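Local coordinates for hypothetical protein PA3352 (Pseudomonas aeruginosa, PDB 2FUP) that probably serves, as a FlgN-family protein, as an export chaperone for flagellar hook-associated proteins, at residues A[19-30]-A[101-112]. Residues are numbered along the deposited sequence; the frame is centred on the assembly and turned at random. Where two conformers were deposited one is given.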
loop_
_atom_site.group_PDB
_atom_site.type_symbol
_atom_site.label_atom_id
_atom_site.label_comp_id
_atom_site.label_asym_id
_atom_site.label_seq_id
_atom_site.Cartn_x
_atom_site.Cartn_y
_atom_site.Cartn_z
ATOM N N ALA A 19 1.037 -4.620 -1.346
ATOM C CA ALA A 19 0.752 -4.533 0.071
ATOM C C ALA A 19 0.646 -5.913 0.692
ATOM O O ALA A 19 1.107 -6.131 1.786
ATOM C CB ALA A 19 -0.501 -3.735 0.315
ATOM N N ASN A 20 0.025 -6.856 -0.003
ATOM C CA ASN A 20 0.033 -8.237 0.500
ATOM C C ASN A 20 1.476 -8.774 0.625
ATOM O O ASN A 20 1.801 -9.400 1.634
ATOM C CB ASN A 20 -0.762 -9.129 -0.431
ATOM C CG ASN A 20 -2.224 -9.161 -0.093
ATOM O OD1 ASN A 20 -2.600 -9.405 1.052
ATOM N ND2 ASN A 20 -3.075 -8.983 -1.116
ATOM N N GLN A 21 2.300 -8.527 -0.387
ATOM C CA GLN A 21 3.654 -9.022 -0.324
ATOM C C GLN A 21 4.389 -8.347 0.841
ATOM O O GLN A 21 5.179 -8.984 1.550
ATOM C CB GLN A 21 4.361 -8.917 -1.658
ATOM C CG GLN A 21 3.794 -9.968 -2.616
ATOM C CD GLN A 21 4.724 -10.264 -3.757
ATOM O OE1 GLN A 21 5.386 -9.370 -4.250
ATOM N NE2 GLN A 21 4.803 -11.538 -4.172
ATOM N N LEU A 22 4.184 -7.042 1.013
ATOM C CA LEU A 22 4.838 -6.310 2.123
ATOM C C LEU A 22 4.436 -6.903 3.483
ATOM O O LEU A 22 5.263 -7.184 4.331
ATOM C CB LEU A 22 4.504 -4.806 2.024
ATOM C CG LEU A 22 5.196 -3.942 3.056
ATOM C CD1 LEU A 22 6.684 -4.031 2.993
ATOM C CD2 LEU A 22 4.749 -2.478 2.904
ATOM N N LEU A 23 3.127 -7.140 3.643
ATOM C CA LEU A 23 2.638 -7.688 4.906
ATOM C C LEU A 23 3.317 -9.038 5.183
ATOM O O LEU A 23 3.680 -9.343 6.313
ATOM C CB LEU A 23 1.117 -7.792 4.831
ATOM C CG LEU A 23 0.419 -8.233 6.078
ATOM C CD1 LEU A 23 0.702 -7.319 7.261
ATOM C CD2 LEU A 23 -1.104 -8.388 5.793
ATOM N N GLN A 24 3.402 -9.889 4.160
ATOM C CA GLN A 24 4.053 -11.177 4.315
ATOM C C GLN A 24 5.554 -11.052 4.714
ATOM O O GLN A 24 6.066 -11.756 5.577
ATOM C CB GLN A 24 3.925 -11.949 3.033
ATOM C CG GLN A 24 2.483 -12.421 2.813
ATOM C CD GLN A 24 2.168 -12.905 1.422
ATOM O OE1 GLN A 24 3.010 -13.493 0.770
ATOM N NE2 GLN A 24 0.904 -12.722 0.988
ATOM N N LEU A 25 6.251 -10.101 4.056
ATOM C CA LEU A 25 7.639 -9.852 4.440
ATOM C C LEU A 25 7.784 -9.318 5.869
ATOM O O LEU A 25 8.743 -9.637 6.574
ATOM C CB LEU A 25 8.341 -8.920 3.445
ATOM C CG LEU A 25 8.560 -9.416 2.018
ATOM C CD1 LEU A 25 9.064 -8.297 1.138
ATOM C CD2 LEU A 25 9.490 -10.622 2.025
ATOM N N VAL A 26 6.846 -8.459 6.276
ATOM C CA VAL A 26 6.876 -7.997 7.674
ATOM C C VAL A 26 6.614 -9.131 8.688
ATOM O O VAL A 26 7.248 -9.233 9.757
ATOM C CB VAL A 26 5.875 -6.831 7.905
ATOM C CG1 VAL A 26 5.854 -6.433 9.391
ATOM C CG2 VAL A 26 6.280 -5.686 7.089
ATOM N N ASP A 27 5.734 -10.050 8.340
ATOM C CA ASP A 27 5.493 -11.212 9.180
ATOM C C ASP A 27 6.734 -12.128 9.168
ATOM O O ASP A 27 7.126 -12.738 10.194
ATOM C CB ASP A 27 4.334 -12.024 8.625
ATOM C CG ASP A 27 4.032 -13.258 9.469
ATOM O OD1 ASP A 27 3.734 -13.039 10.656
ATOM O OD2 ASP A 27 4.041 -14.410 8.933
ATOM N N GLU A 28 7.379 -12.262 7.997
ATOM C CA GLU A 28 8.562 -13.090 7.887
ATOM C C GLU A 28 9.665 -12.488 8.817
ATOM O O GLU A 28 10.438 -13.186 9.482
ATOM C CB GLU A 28 8.999 -13.177 6.425
ATOM C CG GLU A 28 10.166 -14.075 6.222
ATOM C CD GLU A 28 10.401 -14.470 4.760
ATOM O OE1 GLU A 28 9.498 -14.141 3.945
ATOM O OE2 GLU A 28 11.482 -15.028 4.418
ATOM N N GLU A 29 9.768 -11.156 8.774
ATOM C CA GLU A 29 10.701 -10.473 9.651
ATOM C C GLU A 29 10.405 -10.664 11.169
ATOM O O GLU A 29 11.297 -10.878 11.951
ATOM C CB GLU A 29 10.734 -8.990 9.255
ATOM C CG GLU A 29 11.636 -8.120 10.080
ATOM C CD GLU A 29 11.479 -6.668 9.654
ATOM O OE1 GLU A 29 12.043 -6.276 8.603
ATOM O OE2 GLU A 29 10.731 -5.938 10.328
ATOM N N PHE A 30 9.145 -10.612 11.536
ATOM C CA PHE A 30 8.709 -10.936 12.901
ATOM C C PHE A 30 9.211 -12.316 13.295
ATOM O O PHE A 30 9.797 -12.521 14.389
ATOM C CB PHE A 30 7.181 -10.846 12.979
ATOM C CG PHE A 30 6.630 -11.233 14.261
ATOM C CD1 PHE A 30 6.929 -10.519 15.383
ATOM C CD2 PHE A 30 5.760 -12.312 14.325
ATOM C CE1 PHE A 30 6.384 -10.894 16.622
ATOM C CE2 PHE A 30 5.229 -12.717 15.549
ATOM C CZ PHE A 30 5.539 -12.017 16.681
ATOM N N LEU A 101 -5.219 -3.147 4.099
ATOM C CA LEU A 101 -3.891 -3.794 4.025
ATOM C C LEU A 101 -2.798 -2.836 4.451
ATOM O O LEU A 101 -1.857 -3.255 5.115
ATOM C CB LEU A 101 -3.625 -4.269 2.610
ATOM C CG LEU A 101 -4.361 -5.532 2.140
ATOM C CD1 LEU A 101 -4.261 -5.763 0.653
ATOM C CD2 LEU A 101 -3.782 -6.789 2.871
ATOM N N LEU A 102 -2.889 -1.573 4.062
ATOM C CA LEU A 102 -1.838 -0.608 4.460
ATOM C C LEU A 102 -1.834 -0.421 5.962
ATOM O O LEU A 102 -0.783 -0.299 6.626
ATOM C CB LEU A 102 -1.972 0.716 3.726
ATOM C CG LEU A 102 -1.762 0.673 2.237
ATOM C CD1 LEU A 102 -2.055 2.039 1.545
ATOM C CD2 LEU A 102 -0.344 0.167 1.899
ATOM N N GLU A 103 -3.019 -0.420 6.574
ATOM C CA GLU A 103 -3.088 -0.275 7.995
ATOM C C GLU A 103 -2.495 -1.536 8.673
ATOM O O GLU A 103 -1.757 -1.446 9.690
ATOM C CB GLU A 103 -4.565 -0.036 8.421
ATOM C CG GLU A 103 -4.807 -0.106 9.937
ATOM C CD GLU A 103 -6.304 0.177 10.292
ATOM O OE1 GLU A 103 -6.644 1.360 10.411
ATOM O OE2 GLU A 103 -7.093 -0.784 10.486
ATOM N N ARG A 104 -2.806 -2.728 8.159
ATOM C CA ARG A 104 -2.232 -3.943 8.687
ATOM C C ARG A 104 -0.702 -3.910 8.593
ATOM O O ARG A 104 -0.015 -4.317 9.547
ATOM C CB ARG A 104 -2.775 -5.148 7.911
ATOM C CG ARG A 104 -4.231 -5.466 8.210
ATOM C CD ARG A 104 -4.794 -6.544 7.294
ATOM N NE ARG A 104 -4.329 -7.882 7.672
ATOM C CZ ARG A 104 -4.419 -8.981 6.902
ATOM N NH1 ARG A 104 -4.925 -8.922 5.666
ATOM N NH2 ARG A 104 -3.977 -10.156 7.375
ATOM N N CYS A 105 -0.182 -3.484 7.453
ATOM C CA CYS A 105 1.286 -3.358 7.309
ATOM C C CYS A 105 1.837 -2.404 8.370
ATOM O O CYS A 105 2.864 -2.686 8.998
ATOM C CB CYS A 105 1.662 -2.848 5.952
ATOM S SG CYS A 105 1.428 -3.967 4.539
ATOM N N GLN A 106 1.195 -1.265 8.535
ATOM C CA GLN A 106 1.703 -0.271 9.492
ATOM C C GLN A 106 1.749 -0.814 10.871
ATOM O O GLN A 106 2.777 -0.647 11.582
ATOM C CB GLN A 106 0.811 0.961 9.472
ATOM C CG GLN A 106 1.269 2.050 10.419
ATOM C CD GLN A 106 0.350 3.270 10.254
ATOM O OE1 GLN A 106 -0.849 3.202 10.609
ATOM N NE2 GLN A 106 0.888 4.370 9.675
ATOM N N GLN A 107 0.690 -1.499 11.304
ATOM C CA GLN A 107 0.643 -2.058 12.632
ATOM C C GLN A 107 1.716 -3.149 12.844
ATOM O O GLN A 107 2.334 -3.240 13.884
ATOM C CB GLN A 107 -0.735 -2.717 12.869
ATOM C CG GLN A 107 -1.920 -1.739 12.833
ATOM C CD GLN A 107 -3.292 -2.420 12.739
ATOM O OE1 GLN A 107 -3.412 -3.586 12.347
ATOM N NE2 GLN A 107 -4.345 -1.663 13.089
ATOM N N ALA A 108 1.859 -4.007 11.837
ATOM C CA ALA A 108 2.761 -5.134 11.966
ATOM C C ALA A 108 4.182 -4.608 12.014
ATOM O O ALA A 108 5.043 -5.166 12.722
ATOM C CB ALA A 108 2.587 -6.080 10.777
ATOM N N ASN A 109 4.450 -3.573 11.271
ATOM C CA ASN A 109 5.777 -3.003 11.310
ATOM C C ASN A 109 6.067 -2.331 12.634
ATOM O O ASN A 109 7.159 -2.496 13.218
ATOM C CB ASN A 109 5.950 -2.057 10.170
ATOM C CG ASN A 109 7.329 -1.453 10.120
ATOM O OD1 ASN A 109 8.312 -2.146 9.831
ATOM N ND2 ASN A 109 7.419 -0.144 10.413
ATOM N N LEU A 110 5.074 -1.640 13.175
ATOM C CA LEU A 110 5.255 -1.080 14.512
ATOM C C LEU A 110 5.521 -2.162 15.544
ATOM O O LEU A 110 6.372 -2.003 16.456
ATOM C CB LEU A 110 4.042 -0.211 14.905
ATOM C CG LEU A 110 3.970 1.105 14.140
ATOM C CD1 LEU A 110 2.606 1.776 14.362
ATOM C CD2 LEU A 110 5.106 2.059 14.510
ATOM N N ARG A 111 4.812 -3.271 15.474
ATOM C CA ARG A 111 5.088 -4.377 16.377
ATOM C C ARG A 111 6.553 -4.858 16.248
ATOM O O ARG A 111 7.222 -5.100 17.256
ATOM C CB ARG A 111 4.098 -5.535 16.173
ATOM C CG ARG A 111 4.433 -6.808 16.947
ATOM C CD ARG A 111 3.923 -8.028 16.279
ATOM N NE ARG A 111 4.449 -8.052 14.927
ATOM C CZ ARG A 111 3.966 -8.790 13.941
ATOM N NH1 ARG A 111 2.960 -9.636 14.164
ATOM N NH2 ARG A 111 4.508 -8.691 12.747
ATOM N N ASN A 112 7.056 -4.997 15.033
ATOM C CA ASN A 112 8.462 -5.390 14.821
ATOM C C ASN A 112 9.447 -4.360 15.378
ATOM O O ASN A 112 10.420 -4.741 16.050
ATOM C CB ASN A 112 8.761 -5.563 13.339
ATOM C CG ASN A 112 8.073 -6.788 12.734
ATOM O OD1 ASN A 112 7.339 -7.501 13.403
ATOM N ND2 ASN A 112 8.370 -7.062 11.486
HETATM O O HOH W 1 2.878 -10.530 11.201
#
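Arg111 lays its guanidinium flat on the ring of Phe30: the planes are 11° apart and Arg111 CZ stands 3.8 Å from the ring centroid, over the face, which makes this a cation-pi stack. The bend at chi3 of Arg111 turns the group back over the ring. Its NH2 also donates to Asn112 OD1 and to a water that in turn donates to Asp27 OD1, a bridge between oppositely charged groups not in direct contact.

The amide of Asn112 splits its roles. Its ND2 donates to Val26 O at 3.0 Å, nearly straight (165°) and almost in the amide plane, and to Glu29 OE2 at 2.9 Å, on the anti side of the carboxylate but well out of its plane, a more bent bond. Val26 O therefore accepts twice, from Asn112 ND2 and from Phe30 N of its own helix, reached from opposite faces of the carbonyl plane. With OD1 engaged by Arg111, the amide is held against rotation.

Toward the N-terminal ends the contact turns mostly apolar. Val26 is a knob among Ala108, Asn109, Arg111 and Asn112, its CG1 3.6 Å from Ala108 CB. Leu23 fills the hole formed by Leu101, Arg104, Cys105 and Ala108; its CD2 lies 3.5 Å from Arg104 CZ, over the centre of that guanidinium. Cys105 SG packs 3.8 Å from Leu23 CB, and Ala19 CB meets Leu101 CB at 3.9 Å.

The other carboxylate oxygen, Glu29 OE1, makes a salt bridge with Lys48 of helix 39-68. Segments 19-30 and 101-112, of helices 7-34 and 88-114, run nearly parallel (17°), axes 9.3 Å at closest approach, within an all-helical bundle: Leu25 faces helix 39-68, whereas Leu102 and Cys105 pack on Leu127 of helix 121-130.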